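Local coordinates for protein SGNH-hydrolase family esterase (PDB 7C2A) that acts as an esterase of the SGNH-hydrolase family, possibly with lysophospholipase activity, at residues G51-T54 and A55-L58. Sequence-based numbering, arbitrary orientation.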
ATOM      1  N   GLY A  51       5.083  -5.963   2.232  1.00 15.76           N
ATOM      2  CA  GLY A  51       4.276  -6.889   3.054  1.00 16.42           C
ATOM      3  C   GLY A  51       3.730  -6.283   4.336  1.00 13.49           C
ATOM      4  O   GLY A  51       3.023  -6.995   5.049  1.00 15.70           O
ATOM      5  N   ASP A  52       4.009  -5.011   4.616  1.00 11.73           N
ATOM      6  CA  ASP A  52       3.509  -4.406   5.876  1.00 11.00           C
ATOM      7  C   ASP A  52       1.980  -4.343   5.890  1.00 10.33           C
ATOM      8  O   ASP A  52       1.379  -3.814   4.952  1.00 10.81           O
ATOM      9  CB  ASP A  52       4.006  -2.971   6.060  1.00 11.14           C
ATOM     10  CG  ASP A  52       4.941  -2.793   7.243  1.00 11.19           C
ATOM     11  OD1 ASP A  52       5.663  -3.747   7.566  1.00 13.03           O
ATOM     12  OD2 ASP A  52       4.944  -1.700   7.805  1.00 12.42           O
ATOM     13  N   THR A  53       1.390  -4.881   6.950  1.00  9.82           N
ATOM     14  CA  THR A  53      -0.066  -4.733   7.176  1.00 10.29           C
ATOM     15  C   THR A  53      -0.273  -3.441   7.978  1.00  9.36           C
ATOM     16  O   THR A  53       0.708  -2.811   8.411  1.00  9.10           O
ATOM     17  CB  THR A  53      -0.580  -5.875   8.059  1.00 11.20           C
ATOM     18  OG1 THR A  53       0.212  -5.849   9.247  1.00 11.18           O
ATOM     19  CG2 THR A  53      -0.484  -7.233   7.395  1.00 12.41           C
ATOM     20  N   THR A  54      -1.523  -3.030   8.150  1.00  8.97           N
ATOM     21  CA  THR A  54      -1.798  -1.889   9.019  1.00  9.03           C
ATOM     22  C   THR A  54      -1.256  -2.118  10.428  1.00  8.48           C
ATOM     23  O   THR A  54      -0.752  -1.189  11.060  1.00  9.21           O
ATOM     24  CB  THR A  54      -3.294  -1.558   9.041  1.00  9.45           C
ATOM     25  OG1 THR A  54      -4.040  -2.659   9.599  1.00  9.63           O
ATOM     26  CG2 THR A  54      -3.813  -1.195   7.640  1.00 10.16           C
ATOM     27  N   ALA A  55      -1.346  -3.350  10.942  1.00  9.54           N
ATOM     28  CA  ALA A  55      -0.800  -3.615  12.272  1.00  9.11           C
ATOM     29  C   ALA A  55       0.714  -3.453  12.289  1.00  9.11           C
ATOM     30  O   ALA A  55       1.273  -2.902  13.240  1.00  9.22           O
ATOM     31  CB  ALA A  55      -1.185  -5.015  12.753  1.00  9.98           C
ATOM     32  N   ALA A  56       1.393  -3.934  11.245  1.00  8.60           N
ATOM     33  CA  ALA A  56       2.839  -3.753  11.178  1.00  9.99           C
ATOM     34  C   ALA A  56       3.204  -2.274  11.127  1.00  8.35           C
ATOM     35  O   ALA A  56       4.164  -1.833  11.770  1.00  9.44           O
ATOM     36  CB  ALA A  56       3.424  -4.513   9.985  1.00 11.14           C
ATOM     37  N   GLY A  57       2.444  -1.487  10.366  1.00  9.09           N
ATOM     38  CA  GLY A  57       2.708  -0.061  10.324  1.00  9.56           C
ATOM     39  C   GLY A  57       2.503   0.595  11.673  1.00  8.62           C
ATOM     40  O   GLY A  57       3.307   1.420  12.105  1.00  9.56           O
ATOM     41  N   LEU A  58       1.425   0.227  12.366  1.00  9.72           N
ATOM     42  CA  LEU A  58       1.192   0.765  13.703  1.00  9.85           C
ATOM     43  C   LEU A  58       2.322   0.395  14.654  1.00  9.12           C
ATOM     44  O   LEU A  58       2.720   1.200  15.498  1.00 10.44           O
ATOM     45  CB  LEU A  58      -0.156   0.268  14.220  1.00  9.72           C
ATOM     46  CG  LEU A  58      -0.562   0.684  15.632  1.00 11.05           C
ATOM     47  CD1 LEU A  58      -0.615   2.196  15.771  1.00 12.88           C
ATOM     48  CD2 LEU A  58      -1.898   0.055  15.983  1.00 13.73           C
TER
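T53 is the N-cap of helix 54-66, its OG1 accepting from A56 N, in a local contact where the loop leaving strand 42-48 enters the first turn. The backbone N of A56 donates to T53 OG1 at 3.0 Å, and the bond is nearly straight, with 164° at the hydrogen. OG1 reaches that N-H because it stands between the backbone N and the carbonyl carbon of its own residue (chi1 55°), while CG2 is turned anti to the carbonyl carbon. The main chain takes up the helical pattern at once: G57 N donates to T53 O at 2.9 Å, and L58 N to T54 O at 2.9 Å. A valine at T53 would probably leave the A56 N-H without its side-chain acceptor and weaken the cap of the helix. One residue earlier, D52 folds its carboxylate back alongside the helix, so that D52 OD1 rests 3.4 Å from A56 CB. D52 OD2 lies 3.6 Å from G57 N and forms a salt bridge with R60 farther along the helix; this negative group near the N-terminus probably also suits the helix dipole. The CB of T54 points away from 55-58 overall, though it still touches A55, and OG1 of the buried T54 is hydrogen-bonded to D83 and N96. Through T54, A55 and L58 the turn packs on helix 90-106, while D52 O accepts from N82 ND2, tying the loop to helix 81-85. The whole is a classic threonine N-cap, here at a strand-to-helix junction of the three-layer alpha/beta/alpha SGNH-hydrolase fold.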